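Local coordinates for protein minor fimbrium subunit Mfa5 (Porphyromonas gingivalis ATCC 33277, PDB 6TO1) that serves as an accessory subunit of the minor fimbriae, pili that mediate biofilm formation and adhesion to host cells and to other oral bacteria, at residues 128-133 and 231-236; 132-137 and 176-181; 152-157 and 196-201; 208-213 and 341-346; 238-243 and 313-318. One frame throughout, in Å; residues are numbered along the deposited sequence.

Contact 1: 128-133 and 231-236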
# COMPACT_ATOMS: atom_id res chain seq x y z
N VAL A 128 0.20 5.18 22.02
CA VAL A 128 1.22 5.93 22.75
C VAL A 128 0.71 6.18 24.16
O VAL A 128 -0.44 6.60 24.32
CB VAL A 128 1.55 7.27 22.07
CG1 VAL A 128 2.59 8.05 22.86
CG2 VAL A 128 1.95 7.04 20.63
N VAL A 129 1.55 5.95 25.16
CA VAL A 129 1.26 6.38 26.52
C VAL A 129 2.30 7.41 26.91
O VAL A 129 3.50 7.11 26.96
CB VAL A 129 1.27 5.23 27.55
CG1 VAL A 129 0.83 5.82 28.91
CG2 VAL A 129 0.39 4.09 27.12
N MET A 130 1.84 8.63 27.18
CA MET A 130 2.71 9.68 27.67
C MET A 130 2.70 9.64 29.19
O MET A 130 1.63 9.51 29.81
CB MET A 130 2.23 11.04 27.18
CG MET A 130 2.33 11.22 25.68
SD MET A 130 1.65 12.81 25.18
CE MET A 130 2.85 13.97 25.83
N VAL A 131 3.89 9.76 29.79
CA VAL A 131 4.09 9.66 31.25
C VAL A 131 4.87 10.90 31.69
O VAL A 131 6.06 11.04 31.32
CB VAL A 131 4.85 8.38 31.63
CG1 VAL A 131 4.96 8.21 33.13
CG2 VAL A 131 4.18 7.18 30.97
N ILE A 132 4.26 11.75 32.50
CA ILE A 132 4.85 13.05 32.85
C ILE A 132 5.10 13.13 34.36
O ILE A 132 4.18 12.96 35.16
CB ILE A 132 3.98 14.23 32.37
CG1 ILE A 132 3.60 14.05 30.90
CG2 ILE A 132 4.73 15.57 32.57
CD1 ILE A 132 2.85 15.23 30.28
N ASP A 133 6.36 13.42 34.70
CA ASP A 133 6.85 13.72 36.05
C ASP A 133 6.31 15.07 36.51
O ASP A 133 6.64 16.09 35.90
CB ASP A 133 8.37 13.71 35.92
CG ASP A 133 9.12 13.94 37.20
OD1 ASP A 133 8.56 14.36 38.24
OD2 ASP A 133 10.35 13.72 37.13
N ILE A 231 6.31 7.33 26.23
CA ILE A 231 7.14 8.53 26.27
C ILE A 231 7.21 9.02 27.72
O ILE A 231 6.20 9.47 28.27
CB ILE A 231 6.59 9.65 25.36
CG1 ILE A 231 6.50 9.19 23.91
CG2 ILE A 231 7.42 10.95 25.51
CD1 ILE A 231 5.55 10.09 23.05
N LEU A 232 8.41 9.02 28.31
CA LEU A 232 8.61 9.47 29.67
C LEU A 232 9.26 10.84 29.66
O LEU A 232 10.34 11.01 29.09
CB LEU A 232 9.47 8.48 30.46
CG LEU A 232 9.87 8.84 31.87
CD1 LEU A 232 8.68 8.93 32.81
CD2 LEU A 232 10.91 7.80 32.36
N MET A 233 8.63 11.79 30.32
CA MET A 233 9.09 13.17 30.41
C MET A 233 9.41 13.44 31.87
O MET A 233 8.50 13.54 32.70
CB MET A 233 8.00 14.12 29.88
CG MET A 233 7.77 13.95 28.39
SD MET A 233 6.12 14.35 27.79
CE MET A 233 6.01 16.07 28.29
N SER A 234 10.69 13.54 32.19
CA SER A 234 11.09 13.59 33.59
C SER A 234 12.38 14.37 33.72
O SER A 234 13.16 14.46 32.77
CB SER A 234 11.24 12.16 34.15
OG SER A 234 11.79 12.20 35.45
N ASP A 235 12.64 14.91 34.92
CA ASP A 235 13.99 15.45 35.07
C ASP A 235 15.00 14.37 35.41
O ASP A 235 16.20 14.67 35.46
CB ASP A 235 14.05 16.59 36.09
CG ASP A 235 13.70 16.18 37.50
OD1 ASP A 235 13.96 15.01 37.92
OD2 ASP A 235 13.14 17.06 38.21
N GLY A 236 14.57 13.13 35.63
CA GLY A 236 15.46 11.99 35.63
C GLY A 236 15.90 11.49 37.00
O GLY A 236 16.55 10.43 37.07
O HOH W 1 11.87 14.26 39.30
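V128 meets I231 first, with V128 CG1 3.6 Å from I231 CD1. The carbonyl O of V129 then accepts from I231 N. M130 turns to the sheet face that also carries I231 and M233. In the conformer given here, M130 CE lies 3.8 Å from M233 SD. V131 faces the other way with L232, and V131 CG1 lies 3.8 Å from L232 CD1. The V131 backbone binds twice: V131 N gives to I231 O at 2.8 Å, and V131 O takes from M233 N. I132 lies beside M233, both pointing the same way. D133 N gives to M233 O. The D133 carboxylate leaves the strand end with OD2 met on its anti side by S234 OG at 2.7 Å; its OD1 is held by S135. S234 OG also accepts from G236 N in an ST turn. D235 turns its OD2 to S137 and R145. Apolar side chains line the strands; the acids D133 and D235 stand at and just beyond their C-terminal ends. D133 OD2 and D235 OD1 are like charges 3.9 Å apart. One magnesium-bound water donates to each of them. That water and the cation probably ease the repulsion, consistent with a von Willebrand factor A metal site.

Contact 2: 132-137 and 176-181. With MG (magnesium ion), chain B; PO4 (phosphate ion), chain C.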
# COMPACT_ATOMS: atom_id res chain seq x y z
N ILE A 132 4.26 11.75 32.50
CA ILE A 132 4.85 13.05 32.85
C ILE A 132 5.10 13.13 34.36
O ILE A 132 4.18 12.96 35.16
CB ILE A 132 3.98 14.23 32.37
CG1 ILE A 132 3.60 14.05 30.90
CG2 ILE A 132 4.73 15.57 32.57
CD1 ILE A 132 2.85 15.23 30.28
N ASP A 133 6.36 13.42 34.70
CA ASP A 133 6.85 13.72 36.05
C ASP A 133 6.31 15.07 36.51
O ASP A 133 6.64 16.09 35.90
CB ASP A 133 8.37 13.71 35.92
CG ASP A 133 9.12 13.94 37.20
OD1 ASP A 133 8.56 14.36 38.24
OD2 ASP A 133 10.35 13.72 37.13
N GLN A 134 5.43 15.08 37.52
CA GLN A 134 5.00 16.33 38.17
C GLN A 134 5.50 16.39 39.61
O GLN A 134 4.82 16.92 40.50
CB GLN A 134 3.47 16.51 38.10
CG GLN A 134 2.63 15.50 38.82
CD GLN A 134 1.15 15.93 38.96
OE1 GLN A 134 0.63 16.71 38.16
NE2 GLN A 134 0.49 15.43 39.99
N SER A 135 6.68 15.84 39.87
CA SER A 135 7.25 15.84 41.21
C SER A 135 7.74 17.23 41.58
O SER A 135 7.90 18.10 40.73
CB SER A 135 8.41 14.83 41.31
OG SER A 135 9.49 15.26 40.51
N SER A 136 8.03 17.44 42.87
CA SER A 136 8.39 18.77 43.35
C SER A 136 9.69 19.28 42.75
O SER A 136 9.87 20.50 42.58
CB SER A 136 8.42 18.76 44.90
OG SER A 136 9.67 18.35 45.39
N SER A 137 10.60 18.38 42.34
CA SER A 137 11.82 18.83 41.69
C SER A 137 11.56 19.50 40.35
O SER A 137 12.45 20.18 39.82
CB SER A 137 12.78 17.65 41.50
OG SER A 137 12.18 16.70 40.62
N SER A 176 0.35 10.92 34.73
CA SER A 176 1.25 11.81 35.46
C SER A 176 1.67 11.07 36.73
O SER A 176 1.06 10.08 37.13
CB SER A 176 0.61 13.15 35.81
OG SER A 176 -0.40 12.98 36.79
N TYR A 177 2.75 11.54 37.35
CA TYR A 177 3.12 10.92 38.59
C TYR A 177 3.90 11.88 39.48
O TYR A 177 4.60 12.79 39.01
CB TYR A 177 3.94 9.63 38.39
CG TYR A 177 5.33 9.85 37.81
CD1 TYR A 177 6.43 9.97 38.64
CD2 TYR A 177 5.53 9.90 36.45
CE1 TYR A 177 7.69 10.15 38.12
CE2 TYR A 177 6.78 10.09 35.93
CZ TYR A 177 7.86 10.21 36.77
OH TYR A 177 9.13 10.38 36.23
N ASP A 178 3.74 11.65 40.77
CA ASP A 178 4.56 12.26 41.81
C ASP A 178 4.98 11.11 42.73
O ASP A 178 5.72 10.21 42.32
CB ASP A 178 3.81 13.37 42.53
CG ASP A 178 2.37 13.02 42.86
OD1 ASP A 178 2.14 12.26 43.83
OD2 ASP A 178 1.46 13.52 42.12
N HIS A 179 4.55 11.14 44.00
CA HIS A 179 4.83 9.98 44.83
C HIS A 179 3.92 8.80 44.51
O HIS A 179 4.14 7.71 45.04
CB HIS A 179 4.72 10.31 46.34
CG HIS A 179 3.41 10.91 46.75
ND1 HIS A 179 3.21 12.27 46.77
CD2 HIS A 179 2.25 10.34 47.14
CE1 HIS A 179 1.98 12.52 47.18
NE2 HIS A 179 1.37 11.37 47.41
N GLU A 180 2.95 8.97 43.61
CA GLU A 180 2.12 7.89 43.10
C GLU A 180 1.71 8.27 41.68
O GLU A 180 1.72 9.45 41.31
CB GLU A 180 0.88 7.68 43.99
CG GLU A 180 -0.00 8.88 43.94
CD GLU A 180 -1.08 8.91 44.98
OE1 GLU A 180 -1.42 7.85 45.54
OE2 GLU A 180 -1.60 10.02 45.23
N PRO A 181 1.37 7.30 40.84
CA PRO A 181 0.96 7.62 39.48
C PRO A 181 -0.52 7.96 39.43
O PRO A 181 -1.32 7.57 40.30
CB PRO A 181 1.27 6.32 38.72
CG PRO A 181 1.02 5.24 39.75
CD PRO A 181 1.50 5.84 41.06
MG MG B . 11.41 14.83 41.20
P PO4 C . 10.98 15.13 44.41
O1 PO4 C . 9.74 15.71 45.12
O2 PO4 C . 10.97 13.61 44.56
O3 PO4 C . 12.20 15.67 45.12
O4 PO4 C . 11.05 15.57 43.00
O HOH W 1 11.87 14.26 39.30
O HOH W 2 -1.71 15.43 37.21
O HOH W 3 13.38 14.26 41.66
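D133 lies against the Y177 ring, with D133 CA over one face, 3.9 Å from the ring centroid in a CH-pi contact. This is the tight part. Y177 CG sits between the backbone N and the carbonyl carbon (chi1 68°), and the far end of the ring, CZ and OH, comes to D133 CB. The hydroxyl bonds to T209. Two parallel-strand bonds fix the register: Y177 N gives to I132 O at 3.0 Å, and Q134 N gives to Y177 O at 2.9 Å. Q134 extends beside D178, and its NE2 gives a straight bond (167°) of 3.0 Å to D178 OD2. The Q134 amide and D178 carboxylate are nearly coplanar. H182 holds the same oxygen, and Q134 OE1 takes from T202 N. Beyond, the chain opens toward solvent at S136 and S137. D133 OD1 accepts from S135 N, an Asx turn, and from S135 OG at 2.6 Å. S135 OG and S137 OG each bind magnesium at 2.1 Å, and T207, two waters and phosphate O4 complete the six ligands. This is the DxSxS arrangement of a MIDAS site; the phosphate probably came from the crystallisation liquor. Strands 126-133 and 170-177 are joined by helix 143-160 as a beta-alpha-beta crossover. Strand 181-186 flanks S176 through H182 and L184, and L201 packs on I132.

Contact 3: 152-157 and 196-201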
# COMPACT_ATOMS: atom_id res chain seq x y z
N SER A 152 5.56 21.42 26.01
CA SER A 152 6.01 20.45 25.02
C SER A 152 5.06 19.27 24.94
O SER A 152 4.86 18.71 23.85
CB SER A 152 7.44 19.96 25.34
OG SER A 152 7.54 19.36 26.61
N GLY A 153 4.45 18.87 26.06
CA GLY A 153 3.51 17.77 26.02
C GLY A 153 2.31 18.09 25.16
O GLY A 153 1.83 17.25 24.40
N GLN A 154 1.81 19.31 25.25
CA GLN A 154 0.71 19.70 24.37
C GLN A 154 1.14 19.69 22.92
O GLN A 154 0.40 19.23 22.04
CB GLN A 154 0.20 21.07 24.78
CG GLN A 154 -0.48 21.04 26.11
CD GLN A 154 -0.94 22.42 26.51
OE1 GLN A 154 -2.07 22.81 26.22
NE2 GLN A 154 -0.06 23.17 27.16
N ARG A 155 2.34 20.19 22.64
CA ARG A 155 2.84 20.18 21.27
C ARG A 155 2.94 18.76 20.73
O ARG A 155 2.61 18.52 19.56
CB ARG A 155 4.18 20.90 21.20
CG ARG A 155 4.69 21.00 19.77
CD ARG A 155 6.14 21.49 19.70
NE ARG A 155 6.75 21.16 18.41
CZ ARG A 155 6.91 22.01 17.40
NH1 ARG A 155 6.50 23.27 17.52
NH2 ARG A 155 7.47 21.61 16.27
N PHE A 156 3.40 17.81 21.56
CA PHE A 156 3.49 16.42 21.13
C PHE A 156 2.11 15.85 20.82
O PHE A 156 1.93 15.14 19.82
CB PHE A 156 4.18 15.56 22.22
CG PHE A 156 5.58 15.99 22.57
CD1 PHE A 156 6.36 16.69 21.66
CD2 PHE A 156 6.11 15.67 23.80
CE1 PHE A 156 7.65 17.06 22.00
CE2 PHE A 156 7.41 16.04 24.14
CZ PHE A 156 8.17 16.75 23.24
N VAL A 157 1.14 16.09 21.70
CA VAL A 157 -0.22 15.60 21.46
C VAL A 157 -0.72 16.09 20.11
O VAL A 157 -1.21 15.32 19.29
CB VAL A 157 -1.16 16.03 22.60
CG1 VAL A 157 -2.60 15.84 22.20
CG2 VAL A 157 -0.82 15.23 23.88
N GLN A 196 -5.91 19.62 28.14
CA GLN A 196 -6.43 20.17 29.38
C GLN A 196 -5.84 19.45 30.58
O GLN A 196 -5.48 20.08 31.58
CB GLN A 196 -7.96 20.07 29.35
CG GLN A 196 -8.65 20.91 30.39
CD GLN A 196 -8.56 20.27 31.76
OE1 GLN A 196 -8.88 19.09 31.92
NE2 GLN A 196 -8.11 21.04 32.75
N LYS A 197 -5.69 18.12 30.50
CA LYS A 197 -5.09 17.40 31.61
C LYS A 197 -3.62 17.76 31.78
O LYS A 197 -3.13 17.85 32.91
CB LYS A 197 -5.25 15.90 31.40
CG LYS A 197 -6.69 15.42 31.40
CD LYS A 197 -7.31 15.61 32.76
CE LYS A 197 -8.72 15.02 32.81
NZ LYS A 197 -9.34 15.27 34.14
N ILE A 198 -2.91 17.97 30.67
CA ILE A 198 -1.50 18.36 30.75
C ILE A 198 -1.37 19.74 31.38
O ILE A 198 -0.47 19.98 32.20
CB ILE A 198 -0.86 18.30 29.35
CG1 ILE A 198 -0.88 16.87 28.82
CG2 ILE A 198 0.52 18.90 29.39
CD1 ILE A 198 -0.40 16.76 27.40
N ARG A 199 -2.26 20.67 31.02
CA ARG A 199 -2.21 22.01 31.60
C ARG A 199 -2.50 22.00 33.09
O ARG A 199 -2.11 22.94 33.79
CB ARG A 199 -3.19 22.95 30.89
CG ARG A 199 -2.71 23.37 29.53
CD ARG A 199 -3.51 24.56 28.98
NE ARG A 199 -4.92 24.25 28.98
CZ ARG A 199 -5.56 23.69 27.96
NH1 ARG A 199 -4.91 23.40 26.85
NH2 ARG A 199 -6.86 23.44 28.05
N ALA A 200 -3.14 20.96 33.61
CA ALA A 200 -3.47 20.92 35.03
C ALA A 200 -2.39 20.26 35.89
O ALA A 200 -2.62 20.06 37.10
CB ALA A 200 -4.79 20.20 35.26
N LEU A 201 -1.25 19.88 35.31
CA LEU A 201 -0.16 19.30 36.09
C LEU A 201 0.30 20.29 37.14
O LEU A 201 0.38 21.49 36.88
CB LEU A 201 1.01 18.94 35.17
CG LEU A 201 0.81 17.87 34.10
CD1 LEU A 201 2.11 17.79 33.28
CD2 LEU A 201 0.45 16.52 34.68
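I198 lays its CD1 against the backbone of G153, 3.8 Å from G153 C. G153 has no side chain, and the methyl can therefore rest directly on the helix backbone. The I198 CG1 is anti to its carbonyl carbon (chi1 -63°) and starts the branch that leads to this methyl. V157 comes from the next turn of the same helix. Its CG2 meets I198 CD1 tip to tip at 3.9 Å. The other I198 branch, CG2, lies 4.0 Å from Q154 CG, where the two side chains slide past each other in opposite directions. These apolar touches form the buried half of the contact.

The second half is polar and lies nearer to solvent. Q154 and R199 cross at about a right angle, with their amide and guanidinium planes 55° apart. R199 NH1 gives a hydrogen bond of 3.0 Å to Q154 OE1. The bond is bent, 144° at the hydrogen, and the donor is tilted from the carbonyl plane. The aliphatic part of R199 also takes part, since its CG lies 3.6 Å from Q154 CD. Q154 NE2 is held by I150 O on its own helix, which helps to set the amide's rotation. One face of the R199 guanidinium lies against Q196 CA.

The contact pairs helix 143-160 with helix 191-199 and the residues after it on one side of the central sheet. V157 also packs on M130 of strand 126-133, and on T191, L194 and C195. I198 reaches L174 of strand 170-177, and L201 sits on S176.

Contact 4: 208-213 and 341-346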
# COMPACT_ATOMS: atom_id res chain seq x y z
N HIS A 208 8.05 8.93 41.70
CA HIS A 208 7.84 7.47 41.62
C HIS A 208 7.82 7.05 40.15
O HIS A 208 6.79 6.69 39.57
CB HIS A 208 6.55 7.10 42.33
CG HIS A 208 6.47 5.69 42.81
ND1 HIS A 208 6.83 4.60 42.05
CD2 HIS A 208 6.01 5.19 43.98
CE1 HIS A 208 6.60 3.49 42.74
NE2 HIS A 208 6.11 3.83 43.92
N THR A 209 9.00 7.18 39.51
CA THR A 209 9.08 6.93 38.07
C THR A 209 8.70 5.49 37.75
O THR A 209 8.00 5.22 36.77
CB THR A 209 10.49 7.29 37.60
OG1 THR A 209 10.75 8.66 37.95
CG2 THR A 209 10.66 7.12 36.09
N GLN A 210 9.12 4.54 38.59
CA GLN A 210 8.68 3.17 38.39
C GLN A 210 7.15 3.10 38.36
O GLN A 210 6.57 2.43 37.51
CB GLN A 210 9.23 2.28 39.48
CG GLN A 210 8.57 0.92 39.49
CD GLN A 210 9.18 -0.06 40.46
OE1 GLN A 210 9.59 0.31 41.58
NE2 GLN A 210 9.24 -1.33 40.05
N GLY A 211 6.50 3.83 39.27
CA GLY A 211 5.04 3.78 39.31
C GLY A 211 4.39 4.37 38.07
O GLY A 211 3.39 3.83 37.56
N GLY A 212 4.93 5.48 37.57
CA GLY A 212 4.45 6.01 36.31
C GLY A 212 4.60 5.01 35.18
O GLY A 212 3.68 4.80 34.39
N LEU A 213 5.75 4.34 35.11
CA LEU A 213 5.95 3.35 34.06
C LEU A 213 5.06 2.13 34.24
O LEU A 213 4.58 1.56 33.25
CB LEU A 213 7.42 2.95 34.02
CG LEU A 213 8.38 4.02 33.56
CD1 LEU A 213 9.82 3.62 33.79
CD2 LEU A 213 8.16 4.36 32.07
N CYS A 341 16.20 5.14 40.68
CA CYS A 341 16.52 5.27 39.27
C CYS A 341 16.70 3.89 38.63
O CYS A 341 16.25 3.66 37.50
CB CYS A 341 17.79 6.09 39.06
SG CYS A 341 17.69 7.87 39.30
N ASN A 342 17.37 2.98 39.33
CA ASN A 342 17.54 1.62 38.83
C ASN A 342 16.21 0.86 38.83
O ASN A 342 15.96 0.08 37.92
CB ASN A 342 18.57 0.86 39.68
CG ASN A 342 19.93 0.73 38.97
OD1 ASN A 342 20.18 1.34 37.93
ND2 ASN A 342 20.80 -0.07 39.55
N ALA A 343 15.35 1.07 39.83
CA ALA A 343 14.05 0.42 39.79
C ALA A 343 13.23 0.85 38.57
O ALA A 343 12.49 0.05 37.99
CB ALA A 343 13.26 0.71 41.06
N ALA A 344 13.34 2.11 38.18
CA ALA A 344 12.64 2.59 37.00
C ALA A 344 13.21 2.00 35.72
O ALA A 344 12.46 1.68 34.79
CB ALA A 344 12.68 4.11 36.95
N ILE A 345 14.54 1.90 35.62
CA ILE A 345 15.13 1.20 34.48
C ILE A 345 14.60 -0.24 34.44
O ILE A 345 14.27 -0.77 33.37
CB ILE A 345 16.66 1.23 34.54
CG1 ILE A 345 17.19 2.68 34.50
CG2 ILE A 345 17.20 0.37 33.42
CD1 ILE A 345 18.63 2.82 34.94
N ASN A 346 14.50 -0.88 35.62
CA ASN A 346 14.01 -2.25 35.74
C ASN A 346 12.59 -2.37 35.22
O ASN A 346 12.25 -3.30 34.47
CB ASN A 346 14.10 -2.65 37.23
CG ASN A 346 14.27 -4.13 37.48
OD1 ASN A 346 14.84 -4.52 38.51
ND2 ASN A 346 13.73 -4.95 36.61
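A344 packs its CB into the side of helix 209-220, 3.7 Å from T209 CG2. This is side-by-side helix packing in the alpha/beta fold of the von Willebrand factor A domain. The two segments run nearly parallel, 15° apart, and their axes approach to 8.3 Å. The small side chain of A344 permits this closeness: A344 CA is 4.2 Å from Q210 CA. A343 CB touches Q210 OE1 at 3.7 Å. L213 CD1 presses on the carbonyl O of A344 at 3.4 Å. No hydrogen bond crosses between the segments, and the contact rests on van der Waals packing.

The next shell sets these groups in place. T209 CG2 is anti to the backbone N, and its OG1 is beside that N (chi1 -56°). The methyl faces A344, while OG1 has its polar partner on strand 170-177. The Q210 chain is extended beyond CG and brings OE1 to A343 CB. Both ends of its amide are held: OE1 accepts from Y242 N, and NE2 gives to E347 OE1. L213 is backed by T378 of helix 369-378 and by I230 of the sheet. H208 takes no part in the packing, but it starts the helix as N-cap. Its NE2 is bound to A314 O. The other ring nitrogen, H208 ND1, accepts from G211 N at 2.9 Å, with the donor 29° out of the ring plane.

Contact 5: 238-243 and 313-318. With PO4 (phosphate ion), chain C.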
# COMPACT_ATOMS: atom_id res chain seq x y z
N ALA A 238 14.76 9.78 39.97
CA ALA A 238 13.71 9.05 40.68
C ALA A 238 14.01 9.02 42.17
O ALA A 238 15.17 8.88 42.59
CB ALA A 238 13.55 7.63 40.11
N THR A 239 12.97 9.15 42.98
CA THR A 239 13.15 9.17 44.42
C THR A 239 12.19 8.25 45.17
O THR A 239 12.22 8.23 46.40
CB THR A 239 12.99 10.60 44.97
OG1 THR A 239 11.67 11.09 44.67
CG2 THR A 239 14.04 11.54 44.40
N GLU A 240 11.34 7.51 44.47
CA GLU A 240 10.38 6.59 45.08
C GLU A 240 10.30 5.33 44.23
O GLU A 240 10.52 5.38 43.01
CB GLU A 240 8.98 7.19 45.17
CG GLU A 240 8.92 8.54 45.90
CD GLU A 240 8.65 8.40 47.39
OE1 GLU A 240 8.43 7.27 47.88
OE2 GLU A 240 8.69 9.45 48.09
N GLN A 241 9.95 4.21 44.86
CA GLN A 241 9.78 2.96 44.13
C GLN A 241 8.88 2.01 44.91
O GLN A 241 8.49 2.27 46.05
CB GLN A 241 11.14 2.30 43.85
CG GLN A 241 11.77 1.65 45.06
CD GLN A 241 12.95 0.76 44.69
OE1 GLN A 241 14.04 1.23 44.43
NE2 GLN A 241 12.72 -0.54 44.64
N TYR A 242 8.55 0.88 44.26
CA TYR A 242 7.73 -0.12 44.90
C TYR A 242 8.57 -1.05 45.77
O TYR A 242 9.75 -1.30 45.48
CB TYR A 242 6.97 -0.97 43.86
CG TYR A 242 5.90 -0.20 43.13
CD1 TYR A 242 4.94 0.53 43.85
CD2 TYR A 242 5.84 -0.19 41.74
CE1 TYR A 242 3.97 1.23 43.20
CE2 TYR A 242 4.86 0.52 41.07
CZ TYR A 242 3.93 1.24 41.82
OH TYR A 242 2.96 1.95 41.18
N PRO A 243 7.94 -1.65 46.78
CA PRO A 243 8.65 -2.60 47.63
C PRO A 243 9.12 -3.83 46.86
O PRO A 243 8.50 -4.26 45.89
CB PRO A 243 7.61 -3.00 48.68
CG PRO A 243 6.57 -1.94 48.64
CD PRO A 243 6.56 -1.42 47.23
N SER A 313 0.21 2.84 44.86
CA SER A 313 0.75 3.99 45.59
C SER A 313 1.73 3.58 46.69
O SER A 313 2.12 4.43 47.50
CB SER A 313 -0.39 4.81 46.19
OG SER A 313 -1.25 5.26 45.18
N ALA A 314 2.13 2.32 46.73
CA ALA A 314 3.05 1.87 47.76
C ALA A 314 4.44 2.47 47.54
O ALA A 314 4.85 2.79 46.42
CB ALA A 314 3.15 0.35 47.80
N ARG A 315 5.17 2.60 48.64
CA ARG A 315 6.48 3.23 48.65
C ARG A 315 7.43 2.41 49.51
O ARG A 315 6.99 1.65 50.37
CB ARG A 315 6.45 4.63 49.28
CG ARG A 315 5.47 5.57 48.76
CD ARG A 315 5.30 6.68 49.80
NE ARG A 315 6.51 7.48 49.90
CZ ARG A 315 6.83 8.26 50.92
NH1 ARG A 315 6.01 8.37 51.97
NH2 ARG A 315 7.96 8.94 50.89
N ILE A 316 8.74 2.61 49.30
CA ILE A 316 9.76 2.18 50.25
C ILE A 316 10.28 3.41 50.96
O ILE A 316 10.70 4.37 50.31
CB ILE A 316 10.95 1.48 49.57
CG1 ILE A 316 10.48 0.27 48.79
CG2 ILE A 316 12.00 1.10 50.61
CD1 ILE A 316 11.65 -0.53 48.19
N THR A 317 10.27 3.39 52.30
CA THR A 317 10.73 4.53 53.07
C THR A 317 11.72 4.04 54.13
O THR A 317 11.82 2.85 54.43
CB THR A 317 9.59 5.31 53.73
OG1 THR A 317 8.80 4.42 54.53
CG2 THR A 317 8.73 5.93 52.66
N PHE A 318 12.49 5.00 54.61
CA PHE A 318 13.27 4.87 55.83
C PHE A 318 13.01 6.14 56.61
O PHE A 318 13.08 7.23 56.02
CB PHE A 318 14.77 4.75 55.56
CG PHE A 318 15.59 4.80 56.83
CD1 PHE A 318 15.67 3.69 57.64
CD2 PHE A 318 16.22 5.97 57.22
CE1 PHE A 318 16.40 3.72 58.81
CE2 PHE A 318 16.96 6.01 58.40
CZ PHE A 318 17.05 4.88 59.17
P PO4 C . 10.98 15.13 44.41
O1 PO4 C . 9.74 15.71 45.12
O2 PO4 C . 10.97 13.61 44.56
O3 PO4 C . 12.20 15.67 45.12
O4 PO4 C . 11.05 15.57 43.00
O HOH W 4 9.77 4.78 47.78
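E240 and R315 cross obliquely, with carboxylate and guanidinium planes 51° apart. R315 grips side-on with two nitrogens. R315 NE gives to E240 OE1 at 2.8 Å, nearly straight at 174°, with OE1 in the guanidinium plane. OE1 is itself approached from above its carboxylate plane. R315 NH2 gives to E240 OE2 at 2.9 Å on the syn side. The R315 chain is bent at chi3 (68°), the torsion that places NE. T317 CG2 lies over the centre of one guanidinium face, and W205 packs on both E240 and R315.

I316 lies across Q241, and its CD1 is 3.7 Å from Q241 NE2. The same I316 methyl touches Y242 O at 3.4 Å. Q241 NE2 gives its own bond to that carbonyl. I316 CG1 sits 3.6 Å from P243 CA. A314 CB meets P243 CD at 3.9 Å, and Y242 CD1 approaches A314 O. The Y242 hydroxyl is bound to L312 O.

Neither segment is a regular strand or helix. The ion pair, a shared water and apolar patches join the two loops, with one weak backbone bond of 3.3 Å from I316 N to Q241 O. T239, next to E240, hydrogen-bonds the phosphate that coordinates the magnesium. The E240 side chain is about 8 Å from that ion. Two nitrogens on two oxygens probably fix the E240 carboxylate and balance its charge.

How the contacts relate
From the N terminus, contacts 1 and 2 start on the same strand and share I132 and D133. Contact 2 closes first, at 176-181, around helix 143-160. Contact 3 opens on that helix and closes at 196-201, so it crosses contact 2. It lies nested in the longer loop that contact 1 closes at 231-236. Contact 4 opens at 208-213, inside that loop, and closes at 341-346, so it crosses contact 1. Contact 5 follows contact 1 in series and is nested in contact 4. Contact 3 joins helices on one side of the sheet; contact 4 joins helices packed on the other. Contact 5 joins loops near the metal end.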